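Local structure of PF04016 domain protein (3L5O) at residues Leu156-Ile160 with Cys161-Ile165; Gly30-Glu33 with Asp34-Val37; Phe248-Ala252 with Gly253-Val257. The protein is of unknown function, but combines enolase-like and Rossmann-like folds that form a unique active site with a possible role in heavy-metal chelation. All coordinates share one frame; numbering follows the deposited sequence.

Interaction 1 of 3, residues Leu156-Ile160 with Cys161-Ile165; sequences LLEPI and CDLSI
Leu-157, Glu-158, Cys-161 and Leu-163 meet where helix 153-157 runs out and the chain turns back into strand 162-167. The backbone link is weak. Cys-161 N donates to Leu-157 O at 3.2 Å, and the bond is bent. Ile-160 N bonds to the same oxygen, which therefore takes two N-H groups of the turn.

The apolar part of the contact is made by two leucines. Their side chains cross at about a right angle. CD1 of Leu-157 touches CD1 of Leu-163 at 4.0 Å. The other methyl of Leu-163, CD2, lies 4.0 Å from CB of Leu-157. Leu-163 reaches this far because its CG is anti to the backbone N (chi1 178°). The sulfur of Cys-161 comes in beside the same Leu-157 CB.

Glu-158 meets Leu-163 nearer its backbone end, at N and CB. Its chain bends at chi2 (57°), which brings the carboxylate back over the strand. OE1 accepts a long, weak bond from Leu-163 N at 3.4 Å. Both carboxylate oxygens also lie against CB of Leu-163. A water, with more acceptors nearby than protons, can donate to Asp-162 OD1 at 2.9 Å and, weakly, to Glu-158 OE1.

The strand is held from outside by strand 143-147. Asp-162 and Ser-164 form backbone bonds with it, and Cys-161 and Leu-163 pack on Val-144. The contact thus lies in the helix-to-strand return of a beta-alpha-beta crossover, consistent with the Rossmann-like part.

OE1 of Glu-158 stands 3.0 Å from Cys-161 O, and these are two acceptors. The only direct bond to OE1 across the turn is weak. The nearby carbonyl and the Asp-162 carboxylate could therefore make the charged form of Glu-158 somewhat less favourable.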
# COMPACT_ATOMS: atom_id res chain seq x y z
N LEU A 156 10.87 7.91 16.17
CA LEU A 156 10.03 9.08 15.82
C LEU A 156 8.82 9.21 16.73
O LEU A 156 8.53 10.29 17.25
CB LEU A 156 9.58 8.99 14.36
N LEU A 157 8.18 8.09 17.01
CA LEU A 157 6.91 8.10 17.72
C LEU A 157 6.95 7.71 19.18
O LEU A 157 6.20 8.25 19.97
CB LEU A 157 5.90 7.20 16.97
CG LEU A 157 5.30 7.76 15.69
CD1 LEU A 157 4.16 6.84 15.25
CD2 LEU A 157 4.81 9.19 15.87
N GLU A 158 7.79 6.76 19.57
CA GLU A 158 7.73 6.29 20.95
C GLU A 158 7.94 7.37 22.04
O GLU A 158 7.25 7.32 23.06
CB GLU A 158 8.66 5.10 21.22
CG GLU A 158 8.38 4.35 22.54
CD GLU A 158 6.93 3.79 22.69
OE1 GLU A 158 5.98 4.56 23.08
OE2 GLU A 158 6.73 2.57 22.45
N PRO A 159 8.83 8.34 21.83
CA PRO A 159 9.05 9.40 22.83
C PRO A 159 7.84 10.31 23.07
O PRO A 159 7.71 10.82 24.17
CB PRO A 159 10.21 10.21 22.24
CG PRO A 159 10.81 9.32 21.20
CD PRO A 159 9.72 8.50 20.67
N ILE A 160 6.97 10.47 22.07
CA ILE A 160 5.85 11.41 22.13
C ILE A 160 4.45 10.81 22.27
O ILE A 160 3.51 11.55 22.45
CB ILE A 160 5.85 12.33 20.88
CG1 ILE A 160 5.53 11.54 19.61
CG2 ILE A 160 7.21 13.06 20.76
CD1 ILE A 160 5.49 12.40 18.38
N CYS A 161 4.30 9.50 22.18
CA CYS A 161 2.99 8.90 22.30
C CYS A 161 3.08 7.51 22.91
O CYS A 161 4.17 7.01 23.21
CB CYS A 161 2.28 8.88 20.95
SG CYS A 161 2.94 7.78 19.64
N ASP A 162 1.91 6.93 23.16
CA ASP A 162 1.76 5.55 23.60
C ASP A 162 1.66 4.68 22.32
O ASP A 162 0.60 4.50 21.74
CB ASP A 162 0.51 5.45 24.48
CG ASP A 162 0.22 4.04 24.98
OD1 ASP A 162 0.99 3.10 24.68
OD2 ASP A 162 -0.80 3.79 25.68
N LEU A 163 2.81 4.15 21.92
CA LEU A 163 2.95 3.45 20.64
C LEU A 163 2.92 1.94 20.81
O LEU A 163 3.62 1.40 21.68
CB LEU A 163 4.29 3.83 19.99
CG LEU A 163 4.66 3.15 18.65
CD1 LEU A 163 3.72 3.54 17.55
CD2 LEU A 163 6.11 3.47 18.33
N SER A 164 2.11 1.29 19.98
CA SER A 164 2.19 -0.17 19.76
C SER A 164 2.41 -0.51 18.30
O SER A 164 1.64 -0.08 17.43
CB SER A 164 0.91 -0.85 20.20
OG SER A 164 0.61 -0.58 21.54
N ILE A 165 3.46 -1.31 18.04
CA ILE A 165 3.82 -1.81 16.71
C ILE A 165 3.45 -3.28 16.68
O ILE A 165 3.75 -4.00 17.61
CB ILE A 165 5.31 -1.60 16.39
CG1 ILE A 165 5.62 -0.09 16.33
CG2 ILE A 165 5.67 -2.24 14.99
CD1 ILE A 165 7.06 0.23 16.40
O HOH W 1 3.85 2.64 24.79

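Interaction 2 of 3, residues Gly30-Glu33 with Asp34-Val37; sequences GIPE and DFLV
A type I beta turn runs from Pro-32 to Phe-35, in the loop between helix 22-29 and strand 39-42. Glu-33 and Asp-34 occupy its two corners. The turn is closed by Phe-35 N, which donates to Pro-32 O at 3.3 Å. The bond is nearly straight (163°) but long, and so weak.

A water braces the turn. It donates to Pro-32 O at 2.6 Å and to Phe-35 O at 2.8 Å. Pro-32 O is thus gripped twice, by an amide and by the water. The water also ties the first carbonyl of the turn to the last.

The side chains of Pro-32 and Phe-35 lie side by side and point the same way. CB, CG and CD of the proline all gather at one C-C bond of the phenyl ring, between CD1 and CE1. The shortest link from CG is to CE1, at 3.9 Å. The phenyl CG is anti to the carbonyl carbon (chi1 -71°), and this turns the ring back beside the proline. Pro-32 O sits at the ring edge, near its plane, 3.5 Å from Phe-35 CD1.

The turn leads into the first strand of a three-stranded antiparallel sheet, 39-42, 46-51 and 54-59. This sheet and the helices after it are consistent with the enolase-like part of the protein. Phe-35 carries the turn onto those helices. Its ring meets Tyr-104 edge-to-face, and its side chain touches Leu-79. Pro-32 rests on Tyr-104 as well, and one aromatic residue of helix 91-105 thus receives both partners.

At the exposed corners the two acids keep apart. Glu-33 OE1 and Asp-34 OD1 are 6.1 Å from each other, and a long, weak ion pair joins Glu-33 to Arg-80.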
# COMPACT_ATOMS: atom_id res chain seq x y z
N GLY A 30 -13.22 0.61 -10.22
CA GLY A 30 -12.84 1.95 -10.63
C GLY A 30 -11.86 2.02 -11.80
O GLY A 30 -11.63 3.10 -12.31
N ILE A 31 -11.30 0.90 -12.23
CA ILE A 31 -10.33 0.90 -13.32
C ILE A 31 -11.04 0.80 -14.69
O ILE A 31 -11.73 -0.17 -14.96
CB ILE A 31 -9.28 -0.26 -13.16
CG1 ILE A 31 -8.57 -0.19 -11.80
CG2 ILE A 31 -8.21 -0.23 -14.28
CD1 ILE A 31 -7.77 -1.44 -11.47
N PRO A 32 -10.86 1.79 -15.57
CA PRO A 32 -11.38 1.67 -16.93
C PRO A 32 -10.67 0.56 -17.71
O PRO A 32 -9.46 0.33 -17.58
CB PRO A 32 -11.10 3.04 -17.54
CG PRO A 32 -10.83 3.95 -16.31
CD PRO A 32 -10.15 3.06 -15.35
N GLU A 33 -11.47 -0.13 -18.50
CA GLU A 33 -11.00 -1.25 -19.33
C GLU A 33 -9.88 -0.96 -20.30
O GLU A 33 -9.11 -1.85 -20.64
CB GLU A 33 -12.14 -1.72 -20.19
CG GLU A 33 -12.87 -2.84 -19.56
CD GLU A 33 -13.78 -3.42 -20.57
OE1 GLU A 33 -14.79 -2.76 -20.82
OE2 GLU A 33 -13.42 -4.48 -21.11
N ASP A 34 -9.85 0.29 -20.78
CA ASP A 34 -8.89 0.74 -21.78
C ASP A 34 -7.44 0.53 -21.33
O ASP A 34 -6.55 0.37 -22.17
CB ASP A 34 -9.11 2.22 -22.08
CG ASP A 34 -10.43 2.49 -22.83
OD1 ASP A 34 -11.15 1.54 -23.21
OD2 ASP A 34 -10.81 3.66 -23.10
N PHE A 35 -7.21 0.52 -20.01
CA PHE A 35 -5.86 0.38 -19.47
C PHE A 35 -5.36 -1.05 -19.57
O PHE A 35 -6.02 -1.97 -19.05
CB PHE A 35 -5.81 0.83 -18.01
CG PHE A 35 -5.94 2.31 -17.83
CD1 PHE A 35 -7.18 2.93 -18.01
CD2 PHE A 35 -4.85 3.09 -17.51
CE1 PHE A 35 -7.32 4.30 -17.87
CE2 PHE A 35 -4.98 4.46 -17.37
CZ PHE A 35 -6.22 5.06 -17.56
N LEU A 36 -4.18 -1.23 -20.17
CA LEU A 36 -3.56 -2.56 -20.30
C LEU A 36 -2.33 -2.71 -19.48
O LEU A 36 -1.73 -1.71 -19.08
CB LEU A 36 -3.20 -2.84 -21.77
CG LEU A 36 -4.27 -2.54 -22.82
CD1 LEU A 36 -3.71 -2.75 -24.22
CD2 LEU A 36 -5.49 -3.43 -22.60
N VAL A 37 -1.99 -3.97 -19.15
CA VAL A 37 -0.70 -4.33 -18.54
C VAL A 37 0.30 -4.26 -19.67
O VAL A 37 0.32 -5.14 -20.54
CB VAL A 37 -0.73 -5.78 -17.96
CG1 VAL A 37 0.61 -6.16 -17.34
CG2 VAL A 37 -1.84 -5.94 -16.92
O HOH W 2 -8.38 -2.03 -17.47

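Interaction 3 of 3, residues Phe248-Ala252 with Gly253-Val257; sequences FRIVA and GAEKV
Arg-249 and Glu-255 lie obliquely across each other, and their flat ends are almost coplanar. The guanidinium and carboxylate planes differ by 13°. OE2 of Glu-255 comes in at the guanidinium edge, in its plane, and takes the NE hydrogen. The salt bridge from NE to OE2 is 3.1 Å long and nearly straight (164°). It is one-pronged, since NH2 of Arg-249 stays 4.1 Å from OE2. A bend at chi3 (-75°) of the arginine turns NE to its partner. The glutamate reaches across with its chain extended beyond CG, and that CG also touches CB of Arg-249.

Ile-250 lies on another flank of the glutamate. Its CG1 meets CB of Glu-255 at 3.9 Å, again obliquely. Its other branch, CG2, comes up to Val-257 O at 3.2 Å.

These side chains meet because helix 244-251 ends in a Schellman motif. Gly-253 has positive phi and reverses the chain. A side chain there would clash with Ala-252 O. Gly-253 N bonds to Ile-250 O at 3.1 Å, from above the carbonyl plane. Ala-254 N donates a weaker bond to Arg-249 O at 3.1 Å. Glu-255 N adds a weak one to the same oxygen, and the last turn is thus capped by three amides. With an alanine in place of Glu-255 the carboxylate is gone, and the guanidinium of Arg-249, its NE left without this mate, would probably be free to turn.

Lys-256 then centres an inverse gamma turn. On the other side of the helix, Phe-248 and Val-251 pack on Val-48 of strand 46-51. The other carboxylate oxygen of Glu-255, OE1, makes a long, weak ion pair with Arg-246.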
# COMPACT_ATOMS: atom_id res chain seq x y z
N PHE A 248 11.64 0.29 -12.60
CA PHE A 248 11.80 -1.09 -13.07
C PHE A 248 13.22 -1.62 -12.84
O PHE A 248 13.39 -2.78 -12.46
CB PHE A 248 11.42 -1.23 -14.53
CG PHE A 248 9.94 -1.49 -14.77
CD1 PHE A 248 9.02 -0.45 -14.71
CD2 PHE A 248 9.49 -2.78 -15.04
CE1 PHE A 248 7.65 -0.69 -14.94
CE2 PHE A 248 8.15 -3.02 -15.26
CZ PHE A 248 7.22 -1.97 -15.21
N ARG A 249 14.22 -0.78 -13.06
CA ARG A 249 15.60 -1.17 -12.78
C ARG A 249 15.72 -1.60 -11.34
O ARG A 249 16.24 -2.66 -11.06
CB ARG A 249 16.58 -0.04 -13.12
CG ARG A 249 16.60 0.31 -14.61
CD ARG A 249 17.81 1.11 -15.07
NE ARG A 249 17.77 2.52 -14.67
CZ ARG A 249 17.23 3.51 -15.39
NH1 ARG A 249 16.66 3.28 -16.58
NH2 ARG A 249 17.25 4.76 -14.92
N ILE A 250 15.20 -0.79 -10.43
CA ILE A 250 15.30 -1.07 -9.01
C ILE A 250 14.57 -2.38 -8.64
O ILE A 250 15.14 -3.22 -7.95
CB ILE A 250 14.74 0.12 -8.17
CG1 ILE A 250 15.65 1.36 -8.31
CG2 ILE A 250 14.58 -0.28 -6.71
CD1 ILE A 250 15.00 2.68 -7.94
N VAL A 251 13.33 -2.52 -9.09
CA VAL A 251 12.50 -3.69 -8.72
C VAL A 251 13.12 -4.99 -9.25
O VAL A 251 13.02 -6.04 -8.60
CB VAL A 251 11.03 -3.59 -9.27
CG1 VAL A 251 10.23 -4.86 -8.95
CG2 VAL A 251 10.32 -2.34 -8.71
N ALA A 252 13.77 -4.90 -10.40
CA ALA A 252 14.40 -6.04 -11.04
C ALA A 252 15.75 -6.42 -10.42
O ALA A 252 16.35 -7.40 -10.85
CB ALA A 252 14.59 -5.76 -12.54
N GLY A 253 16.23 -5.63 -9.47
CA GLY A 253 17.49 -5.89 -8.79
C GLY A 253 18.72 -5.39 -9.55
O GLY A 253 19.85 -5.66 -9.12
N ALA A 254 18.50 -4.68 -10.66
CA ALA A 254 19.56 -4.07 -11.46
C ALA A 254 20.09 -2.74 -10.87
O ALA A 254 21.08 -2.21 -11.35
CB ALA A 254 19.09 -3.85 -12.89
N GLU A 255 19.39 -2.20 -9.87
CA GLU A 255 19.95 -1.16 -8.99
C GLU A 255 19.74 -1.59 -7.54
O GLU A 255 18.61 -1.94 -7.15
CB GLU A 255 19.29 0.20 -9.21
CG GLU A 255 19.59 0.84 -10.56
CD GLU A 255 19.20 2.31 -10.62
OE1 GLU A 255 19.31 3.01 -9.58
OE2 GLU A 255 18.79 2.78 -11.71
N LYS A 256 20.82 -1.53 -6.76
CA LYS A 256 20.83 -1.99 -5.37
C LYS A 256 20.34 -0.88 -4.42
O LYS A 256 20.97 -0.60 -3.38
CB LYS A 256 22.24 -2.46 -5.01
N VAL A 257 19.19 -0.31 -4.76
CA VAL A 257 18.72 0.97 -4.23
C VAL A 257 17.26 0.83 -3.78
O VAL A 257 16.56 -0.07 -4.22
CB VAL A 257 18.85 2.08 -5.33
CG1 VAL A 257 18.44 3.44 -4.80
CG2 VAL A 257 20.29 2.14 -5.87

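Overall arrangement
The three contacts follow one another in series along the chain, and none nests in or crosses another. Interaction 2 comes first and closes the turn between helix 22-29 and strand 39-42. Interaction 1 closes the return from helix 153-157 to strand 162-167 in the mixed sheet. Interaction 3 comes last and caps helix 244-251 before strand 263-269. Interactions 1 and 2 lie on opposite sides of the chain's centre, with centres 41 Å apart. Interactions 2 and 3 come nearer, about 8 Å between nearest atoms, without touching. The helix of interaction 3 packs on strands 39-42 and 46-51, and so joins the late chain to the early three-stranded sheet.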